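Local structure of magnesium and cobalt efflux protein (Bordetella parapertussis, 3JTF) at residues S15-L20 and S112-M117; V43-R48 and D70-V75. The protein probably takes part in the transport of magnesium and cobalt ions, and the piece in this crystal is its pair of CBS domains, which binds AMP. All blocks are in the same frame, centred on the assembly; numbering follows the deposited sequence.

Interaction 1. Residues S15-L20 and S112-M117; sequences SRMDLL and SGLVTM. With AMP (adenosine monophosphate), chain F; SO4 (sulfate ion), chain H.
In the AMP pocket of the CBS domain pair, residues 15-20, the connection between strands 12-13 and 20-21, meet strand 111-116 through Met17, Gly113 and Leu114. Met17 is modelled as selenomethionine. Its chain runs straight through chi2 (-175°), which carries SE out to the backbone of Gly113, 3.7 Å from Gly113 C. Further back, the Met17 and Leu114 side chains run past each other in opposite directions, Met17 CG coming 3.9 Å from Leu114 CD2. No hydrogen bond joins the two segments directly; the nucleotide spans them instead.

Asp18 works through its backbone and reads the adenine edge twice: its N donates to N1 of AMP (2.9 Å, nearly straight at 170°), and N6 of AMP donates back to Asp18 O (3.0 Å). Leu114 comes from the strand and covers one face of the base, with CD2 3.7 Å from C6 of AMP and CD1 over C4. Both methyls reach the base because CG sits between the backbone N and carbonyl carbon, chi1 73°. At the strand's end, Thr116 OG1 and O3' of the ribose share a hydrogen bond of 2.7 Å. Thr116 is also the N-cap of helix 117-126; its N bonds to Asp119 OD2, while Asp119 OD1 binds AMP. A sulfate, probably from the crystallisation liquor, has a weak bond from Met117 N and is also held by Arg40 NH2.

The paired donor and acceptor of Asp18 are consistent with recognition of adenine by its N1/N6 edge, while the strand supplies an apolar face and a ribose hydroxyl contact.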
ATOM      1  N   SER B  15     -14.923  13.244   6.326  1.00 18.90           N
ATOM      2  CA  SER B  15     -15.258  13.993   5.085  1.00 19.55           C
ATOM      3  C   SER B  15     -14.238  13.778   3.981  1.00 18.69           C
ATOM      4  O   SER B  15     -14.552  13.947   2.805  1.00 18.01           O
ATOM      5  CB  SER B  15     -15.384  15.486   5.376  1.00 20.03           C
ATOM      6  OG  SER B  15     -14.111  16.028   5.672  1.00 22.43           O
ATOM      7  N   ARG B  16     -13.031  13.368   4.362  1.00 17.31           N
ATOM      8  CA  ARG B  16     -11.931  13.159   3.417  1.00 18.21           C
ATOM      9  C   ARG B  16     -11.739  11.697   3.002  1.00 16.40           C
ATOM     10  O   ARG B  16     -10.858  11.384   2.197  1.00 16.01           O
ATOM     11  CB  ARG B  16     -10.600  13.649   4.010  1.00 17.90           C
ATOM     12  CG  ARG B  16     -10.439  15.149   4.166  1.00 25.25           C
ATOM     13  CD  ARG B  16      -8.922  15.561   4.022  1.00 29.81           C
ATOM     14  NE  ARG B  16      -8.596  16.586   4.999  1.00 34.58           N
ATOM     15  CZ  ARG B  16      -7.674  16.474   5.946  1.00 37.42           C
ATOM     16  NH1 ARG B  16      -6.906  15.384   6.042  1.00 37.72           N
ATOM     17  NH2 ARG B  16      -7.512  17.475   6.796  1.00 39.93           N
HETATM   18  N   MSE B  17     -12.563  10.802   3.492  1.00 15.43           N
HETATM   19  CA  MSE B  17     -12.380   9.404   3.153  1.00 16.11           C
HETATM   20  C   MSE B  17     -12.814   9.083   1.739  1.00 16.04           C
HETATM   21  O   MSE B  17     -13.849   9.549   1.293  1.00 14.79           O
HETATM   22  CB  MSE B  17     -13.143   8.518   4.122  1.00 17.30           C
HETATM   23  CG  MSE B  17     -12.686   8.687   5.522  1.00 19.75           C
HETATM   24 SE   MSE B  17     -13.614   7.403   6.722  1.00 33.34          SE
HETATM   25  CE  MSE B  17     -15.358   7.919   6.512  1.00 20.70           C
ATOM     26  N   ASP B  18     -11.996   8.315   1.030  1.00 15.08           N
ATOM     27  CA  ASP B  18     -12.372   7.779  -0.251  1.00 15.80           C
ATOM     28  C   ASP B  18     -13.043   6.441   0.028  1.00 16.59           C
ATOM     29  O   ASP B  18     -12.387   5.478   0.498  1.00 15.47           O
ATOM     30  CB  ASP B  18     -11.153   7.582  -1.171  1.00 15.48           C
ATOM     31  CG  ASP B  18     -10.553   8.891  -1.633  1.00 16.93           C
ATOM     32  OD1 ASP B  18     -11.325   9.806  -1.961  1.00 18.85           O
ATOM     33  OD2 ASP B  18      -9.310   9.034  -1.657  1.00 19.65           O
ATOM     34  N   LEU B  19     -14.337   6.390  -0.260  1.00 16.94           N
ATOM     35  CA  LEU B  19     -15.183   5.233   0.039  1.00 17.83           C
ATOM     36  C   LEU B  19     -15.699   4.648  -1.215  1.00 17.70           C
ATOM     37  O   LEU B  19     -15.777   5.348  -2.210  1.00 19.81           O
ATOM     38  CB  LEU B  19     -16.428   5.680   0.788  1.00 19.54           C
ATOM     39  CG  LEU B  19     -16.237   6.444   2.087  1.00 21.68           C
ATOM     40  CD1 LEU B  19     -17.570   6.803   2.733  1.00 23.34           C
ATOM     41  CD2 LEU B  19     -15.454   5.593   2.994  1.00 22.34           C
ATOM     42  N   LEU B  20     -16.130   3.393  -1.164  1.00 16.10           N
ATOM     43  CA  LEU B  20     -16.783   2.760  -2.305  1.00 15.64           C
ATOM     44  C   LEU B  20     -18.199   2.312  -1.920  1.00 15.80           C
ATOM     45  O   LEU B  20     -18.403   1.732  -0.864  1.00 14.74           O
ATOM     46  CB  LEU B  20     -15.967   1.537  -2.749  1.00 15.73           C
ATOM     47  CG  LEU B  20     -14.562   1.808  -3.335  1.00 15.96           C
ATOM     48  CD1 LEU B  20     -13.840   0.511  -3.727  1.00 15.37           C
ATOM     49  CD2 LEU B  20     -14.654   2.751  -4.542  1.00 16.24           C
ATOM     50  N   SER B 112     -15.793   8.431  12.730  1.00 19.13           N
ATOM     51  CA  SER B 112     -15.044   9.691  12.789  1.00 20.30           C
ATOM     52  C   SER B 112     -14.013   9.874  11.675  1.00 18.72           C
ATOM     53  O   SER B 112     -13.592  11.002  11.394  1.00 17.98           O
ATOM     54  CB  SER B 112     -14.228   9.749  14.089  1.00 20.42           C
ATOM     55  OG  SER B 112     -15.084   9.656  15.179  1.00 29.14           O
ATOM     56  N   GLY B 113     -13.504   8.774  11.144  1.00 17.47           N
ATOM     57  CA  GLY B 113     -12.385   8.845  10.200  1.00 17.02           C
ATOM     58  C   GLY B 113     -11.766   7.493   9.943  1.00 16.73           C
ATOM     59  O   GLY B 113     -12.374   6.458  10.219  1.00 16.40           O
ATOM     60  N   LEU B 114     -10.583   7.517   9.342  1.00 16.70           N
ATOM     61  CA  LEU B 114      -9.783   6.327   9.138  1.00 16.33           C
ATOM     62  C   LEU B 114      -8.320   6.651   9.450  1.00 15.30           C
ATOM     63  O   LEU B 114      -7.909   7.803   9.500  1.00 17.03           O
ATOM     64  CB  LEU B 114      -9.992   5.722   7.735  1.00 16.43           C
ATOM     65  CG  LEU B 114      -9.416   6.398   6.491  1.00 17.13           C
ATOM     66  CD1 LEU B 114      -7.901   6.282   6.414  1.00 14.19           C
ATOM     67  CD2 LEU B 114     -10.068   5.813   5.219  1.00 16.40           C
ATOM     68  N   VAL B 115      -7.547   5.624   9.706  1.00 14.81           N
ATOM     69  CA  VAL B 115      -6.164   5.778  10.100  1.00 14.85           C
ATOM     70  C   VAL B 115      -5.411   4.561   9.594  1.00 15.14           C
ATOM     71  O   VAL B 115      -5.983   3.454   9.501  1.00 13.93           O
ATOM     72  CB  VAL B 115      -6.043   6.002  11.634  1.00 14.81           C
ATOM     73  CG1 VAL B 115      -6.437   4.760  12.391  1.00 14.74           C
ATOM     74  CG2 VAL B 115      -4.633   6.536  11.990  1.00 16.86           C
ATOM     75  N   THR B 116      -4.160   4.785   9.206  1.00 15.50           N
ATOM     76  CA  THR B 116      -3.257   3.727   8.734  1.00 15.21           C
ATOM     77  C   THR B 116      -1.952   3.690   9.519  1.00 15.24           C
ATOM     78  O   THR B 116      -1.607   4.641  10.227  1.00 13.10           O
ATOM     79  CB  THR B 116      -2.902   3.838   7.222  1.00 16.20           C
ATOM     80  OG1 THR B 116      -1.979   4.912   6.996  1.00 17.38           O
ATOM     81  CG2 THR B 116      -4.169   3.997   6.315  1.00 15.81           C
HETATM   82  N   MSE B 117      -1.237   2.569   9.393  1.00 15.53           N
HETATM   83  CA  MSE B 117       0.051   2.404  10.088  1.00 15.52           C
HETATM   84  C   MSE B 117       1.042   3.478   9.702  1.00 14.91           C
HETATM   85  O   MSE B 117       1.819   3.921  10.538  1.00 13.09           O
HETATM   86  CB  MSE B 117       0.681   1.030   9.832  1.00 15.34           C
HETATM   87  CG  MSE B 117       1.810   0.701  10.895  1.00 18.03           C
HETATM   88 SE   MSE B 117       2.438  -1.122  10.592  1.00 25.44          SE
HETATM   89  CE  MSE B 117       3.613  -0.682   9.069  1.00 23.34           C
TER
HETATM   90  P   AMP F   1      -2.177   4.648   0.788  1.00 36.19           P
HETATM   91  O1P AMP F   1      -3.036   3.448   0.997  1.00 34.48           O
HETATM   92  O2P AMP F   1      -0.729   4.367   0.562  1.00 38.83           O
HETATM   93  O3P AMP F   1      -2.747   5.589  -0.220  1.00 35.59           O
HETATM   94  O5' AMP F   1      -2.212   5.533   2.112  1.00 36.56           O
HETATM   95  C5' AMP F   1      -1.557   6.810   2.098  1.00 35.36           C
HETATM   96  C4' AMP F   1      -2.306   7.700   3.042  1.00 33.44           C
HETATM   97  O4' AMP F   1      -3.591   8.135   2.550  1.00 29.82           O
HETATM   98  C3' AMP F   1      -2.628   6.912   4.316  1.00 33.17           C
HETATM   99  O3' AMP F   1      -1.488   6.806   5.174  1.00 36.52           O
HETATM  100  C2' AMP F   1      -3.721   7.764   4.851  1.00 30.02           C
HETATM  101  O2' AMP F   1      -3.019   9.013   5.215  1.00 33.01           O
HETATM  102  C1' AMP F   1      -4.571   7.956   3.586  1.00 26.16           C
HETATM  103  N9  AMP F   1      -5.549   6.925   3.083  1.00 22.67           N
HETATM  104  C8  AMP F   1      -5.404   5.595   2.809  1.00 20.64           C
HETATM  105  N7  AMP F   1      -6.559   5.063   2.309  1.00 20.36           N
HETATM  106  C5  AMP F   1      -7.452   6.077   2.228  1.00 18.55           C
HETATM  107  C6  AMP F   1      -8.838   6.244   1.766  1.00 18.18           C
HETATM  108  N6  AMP F   1      -9.530   5.192   1.317  1.00 16.67           N
HETATM  109  N1  AMP F   1      -9.411   7.462   1.877  1.00 17.87           N
HETATM  110  C2  AMP F   1      -8.741   8.529   2.316  1.00 18.49           C
HETATM  111  N3  AMP F   1      -7.458   8.469   2.715  1.00 18.50           N
HETATM  112  C4  AMP F   1      -6.787   7.279   2.713  1.00 19.31           C
HETATM  113  S   SO4 H   5      -0.020   1.683   5.895  0.50 22.59           S
HETATM  114  O1  SO4 H   5       0.634   0.727   5.014  0.50 28.29           O
HETATM  115  O2  SO4 H   5       0.799   2.028   6.996  0.50 30.42           O
HETATM  116  O3  SO4 H   5      -0.378   2.870   5.092  0.50 30.66           O
HETATM  117  O4  SO4 H   5      -1.268   1.118   6.344  0.50 30.70           O

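Interaction 2. Residues V43-R48 and D70-V75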
ATOM      1  N   VAL B  43     -15.903   0.316   2.412  1.00 12.31           N
ATOM      2  CA  VAL B  43     -17.046   0.045   1.565  1.00 13.19           C
ATOM      3  C   VAL B  43     -18.323   0.243   2.329  1.00 12.49           C
ATOM      4  O   VAL B  43     -18.429  -0.171   3.499  1.00 13.00           O
ATOM      5  CB  VAL B  43     -16.966  -1.401   1.010  1.00 13.53           C
ATOM      6  CG1 VAL B  43     -18.211  -1.719   0.154  1.00 13.62           C
ATOM      7  CG2 VAL B  43     -15.661  -1.563   0.175  1.00 12.14           C
ATOM      8  N   TYR B  44     -19.278   0.949   1.719  1.00 12.01           N
ATOM      9  CA  TYR B  44     -20.575   1.119   2.345  1.00 11.82           C
ATOM     10  C   TYR B  44     -21.721   0.608   1.490  1.00 11.71           C
ATOM     11  O   TYR B  44     -21.566   0.305   0.333  1.00 12.01           O
ATOM     12  CB  TYR B  44     -20.818   2.580   2.744  1.00 11.50           C
ATOM     13  CG  TYR B  44     -21.087   3.509   1.587  1.00 11.99           C
ATOM     14  CD1 TYR B  44     -22.381   3.723   1.130  1.00 12.92           C
ATOM     15  CD2 TYR B  44     -20.037   4.179   0.953  1.00 13.70           C
ATOM     16  CE1 TYR B  44     -22.639   4.606   0.055  1.00 14.42           C
ATOM     17  CE2 TYR B  44     -20.270   5.072  -0.088  1.00 15.25           C
ATOM     18  CZ  TYR B  44     -21.559   5.284  -0.536  1.00 16.04           C
ATOM     19  OH  TYR B  44     -21.783   6.158  -1.589  1.00 16.39           O
ATOM     20  N   GLU B  45     -22.888   0.543   2.110  1.00 11.71           N
ATOM     21  CA  GLU B  45     -24.120   0.202   1.412  1.00 12.14           C
ATOM     22  C   GLU B  45     -25.236   1.039   1.959  1.00 12.13           C
ATOM     23  O   GLU B  45     -25.407   1.156   3.190  1.00 10.81           O
ATOM     24  CB  GLU B  45     -24.422  -1.301   1.510  1.00 11.75           C
ATOM     25  CG  GLU B  45     -25.563  -1.784   0.565  1.00 13.90           C
ATOM     26  CD  GLU B  45     -25.605  -3.307   0.466  1.00 15.89           C
ATOM     27  OE1 GLU B  45     -24.879  -3.965   1.248  1.00 15.40           O
ATOM     28  OE2 GLU B  45     -26.345  -3.844  -0.385  1.00 16.33           O
ATOM     29  N   ASP B  46     -25.976   1.658   1.033  1.00 13.32           N
ATOM     30  CA  ASP B  46     -27.151   2.473   1.319  1.00 14.37           C
ATOM     31  C   ASP B  46     -26.915   3.818   2.025  1.00 15.13           C
ATOM     32  O   ASP B  46     -27.654   4.778   1.749  1.00 16.46           O
ATOM     33  CB  ASP B  46     -28.230   1.668   2.064  1.00 14.37           C
ATOM     34  CG  ASP B  46     -28.799   0.526   1.216  1.00 16.80           C
ATOM     35  OD1 ASP B  46     -29.349   0.784   0.119  1.00 14.31           O
ATOM     36  OD2 ASP B  46     -28.722  -0.646   1.651  1.00 16.66           O
ATOM     37  N   ASP B  47     -25.977   3.905   2.951  1.00 14.21           N
ATOM     38  CA  ASP B  47     -25.637   5.174   3.636  1.00 15.09           C
ATOM     39  C   ASP B  47     -24.121   5.116   3.846  1.00 14.61           C
ATOM     40  O   ASP B  47     -23.588   4.041   4.141  1.00 11.50           O
ATOM     41  CB  ASP B  47     -26.310   5.276   5.006  1.00 15.06           C
ATOM     42  CG  ASP B  47     -25.939   6.566   5.780  1.00 20.14           C
ATOM     43  OD1 ASP B  47     -26.613   7.631   5.631  1.00 26.73           O
ATOM     44  OD2 ASP B  47     -25.026   6.530   6.609  1.00 19.55           O
ATOM     45  N   ARG B  48     -23.437   6.245   3.689  1.00 13.76           N
ATOM     46  CA  ARG B  48     -21.980   6.274   3.783  1.00 15.26           C
ATOM     47  C   ARG B  48     -21.420   5.881   5.143  1.00 14.24           C
ATOM     48  O   ARG B  48     -20.286   5.452   5.228  1.00 15.18           O
ATOM     49  CB  ARG B  48     -21.432   7.651   3.369  1.00 15.98           C
ATOM     50  CG  ARG B  48     -21.921   8.806   4.180  1.00 21.47           C
ATOM     51  CD  ARG B  48     -20.944  10.024   4.010  1.00 27.41           C
ATOM     52  NE  ARG B  48     -19.645   9.636   4.569  1.00 31.53           N
ATOM     53  CZ  ARG B  48     -18.451  10.123   4.222  1.00 34.40           C
ATOM     54  NH1 ARG B  48     -18.322  11.060   3.288  1.00 35.89           N
ATOM     55  NH2 ARG B  48     -17.372   9.647   4.830  1.00 34.48           N
ATOM     56  N   ASP B  70     -18.164 -12.524  -6.954  1.00 25.10           N
ATOM     57  CA  ASP B  70     -19.022 -11.638  -6.202  1.00 26.29           C
ATOM     58  C   ASP B  70     -18.147 -10.638  -5.407  1.00 24.09           C
ATOM     59  O   ASP B  70     -17.400 -11.026  -4.523  1.00 22.87           O
ATOM     60  CB  ASP B  70     -19.920 -12.472  -5.312  1.00 27.92           C
ATOM     61  CG  ASP B  70     -20.615 -11.645  -4.277  1.00 32.66           C
ATOM     62  OD1 ASP B  70     -21.233 -10.580  -4.618  1.00 38.51           O
ATOM     63  OD2 ASP B  70     -20.520 -12.083  -3.110  1.00 38.68           O
ATOM     64  N   ILE B  71     -18.212  -9.368  -5.780  1.00 23.20           N
ATOM     65  CA  ILE B  71     -17.339  -8.328  -5.225  1.00 22.76           C
ATOM     66  C   ILE B  71     -17.565  -8.248  -3.706  1.00 21.07           C
ATOM     67  O   ILE B  71     -16.654  -8.003  -2.913  1.00 20.05           O
ATOM     68  CB  ILE B  71     -17.683  -6.947  -5.806  1.00 23.34           C
ATOM     69  CG1 ILE B  71     -17.762  -6.919  -7.349  1.00 28.86           C
ATOM     70  CG2 ILE B  71     -16.710  -5.879  -5.329  1.00 24.22           C
ATOM     71  CD1 ILE B  71     -16.827  -7.830  -8.144  1.00 27.77           C
ATOM     72  N   ARG B  72     -18.812  -8.472  -3.310  1.00 19.51           N
ATOM     73  CA  ARG B  72     -19.151  -8.506  -1.907  1.00 20.66           C
ATOM     74  C   ARG B  72     -18.286  -9.523  -1.128  1.00 20.48           C
ATOM     75  O   ARG B  72     -17.880  -9.274  -0.001  1.00 19.89           O
ATOM     76  CB  ARG B  72     -20.661  -8.734  -1.770  1.00 20.21           C
ATOM     77  CG  ARG B  72     -21.210  -8.441  -0.455  1.00 21.45           C
ATOM     78  CD  ARG B  72     -22.699  -8.795  -0.419  1.00 21.22           C
ATOM     79  NE  ARG B  72     -23.548  -7.852  -1.116  1.00 19.69           N
ATOM     80  CZ  ARG B  72     -24.094  -6.767  -0.569  1.00 19.41           C
ATOM     81  NH1 ARG B  72     -23.838  -6.423   0.699  1.00 15.75           N
ATOM     82  NH2 ARG B  72     -24.894  -6.017  -1.302  1.00 18.48           N
ATOM     83  N   SER B  73     -17.902 -10.623  -1.756  1.00 21.59           N
ATOM     84  CA  SER B  73     -17.070 -11.613  -1.048  1.00 23.32           C
ATOM     85  C   SER B  73     -15.613 -11.165  -0.889  1.00 23.66           C
ATOM     86  O   SER B  73     -14.886 -11.710  -0.049  1.00 25.08           O
ATOM     87  CB  SER B  73     -17.150 -12.990  -1.709  1.00 23.74           C
ATOM     88  OG  SER B  73     -16.732 -12.920  -3.045  1.00 27.05           O
ATOM     89  N   LEU B  74     -15.199 -10.140  -1.626  1.00 22.84           N
ATOM     90  CA  LEU B  74     -13.844  -9.590  -1.463  1.00 22.43           C
ATOM     91  C   LEU B  74     -13.727  -8.608  -0.301  1.00 22.46           C
ATOM     92  O   LEU B  74     -12.631  -8.233   0.079  1.00 23.26           O
ATOM     93  CB  LEU B  74     -13.412  -8.892  -2.755  1.00 22.83           C
ATOM     94  CG  LEU B  74     -13.366  -9.732  -4.047  1.00 23.56           C
ATOM     95  CD1 LEU B  74     -12.935  -8.866  -5.241  1.00 24.59           C
ATOM     96  CD2 LEU B  74     -12.406 -10.858  -3.902  1.00 24.05           C
ATOM     97  N   VAL B  75     -14.863  -8.129   0.219  1.00 22.78           N
ATOM     98  CA  VAL B  75     -14.886  -7.070   1.224  1.00 22.08           C
ATOM     99  C   VAL B  75     -14.569  -7.712   2.585  1.00 22.72           C
ATOM    100  O   VAL B  75     -15.273  -8.597   3.020  1.00 24.90           O
ATOM    101  CB  VAL B  75     -16.233  -6.334   1.226  1.00 21.98           C
ATOM    102  CG1 VAL B  75     -16.253  -5.226   2.299  1.00 20.11           C
ATOM    103  CG2 VAL B  75     -16.511  -5.727  -0.174  1.00 19.73           C
TER
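Glu45 and Arg72 meet in a two-pronged salt bridge, the guanidinium presenting both terminal nitrogens to the carboxylate end-on. Arg72 NH1 bonds to Glu45 OE1 at 2.7 Å, reaching that oxygen on its syn side, and NH2 bonds to OE2 at 2.8 Å with an N-H...O angle of 169°. Both oxygens lie close to the guanidinium plane, but the two flat groups are turned 37° apart, and NH2 approaches OE2 from above the carboxylate plane.

On the buried side of this pair, Val43 CB packs on Val75 CG1 at 4.1 Å. Glu45 extends toward the short helix 71-74 from just past strand 40-44, while Arg72 leaves that helix with CG anti to its N (chi1 -164°) and then bends at chi3, so that the two side chains cross at about a right angle.

Strand 51-56 backs both sides. Ile52 touches Val43 and also the Arg72 side chain, and Leu55 packs on Val43 and Leu74. Asp70 stands at the N-cap of the helix, its OD1 taking a weak bond from Arg72 N. The backbone O of Glu45 accepts from Asn50 ND2, which ties down the turn after the strand.

The contact thus joins the strand end in the first CBS sequence range to the short helix early in the second, about 9 Å from AMP at the Val43 side chain. The valines close the buried side, and the paired charges, with both carboxylate oxygens engaged, fix the rotation of the more exposed arginine head.

Overall arrangement
From the N terminus, the chain leaves strand 12-13, passes through 15-20, whose last residue opens strand 20-21, and returns after helix 26-35 along strand 40-44, whose end opens segment 43-48. Interaction 2 closes first, when 70-75 comes back against that strand end beyond strand 51-56. The chain then builds the remaining strands of the other sheet, and 112-117 closes the long loop of interaction 1, inside which interaction 2 is nested. The contacts lie about 15 Å apart, centre to centre, yet their first segments touch: Leu20 O and Tyr44 N are 2.8 Å apart, a probable hydrogen bond. Interaction 1 ties the two CBS ranges together at the four-stranded sheet; interaction 2 joins the three-stranded sheet to helix 71-74.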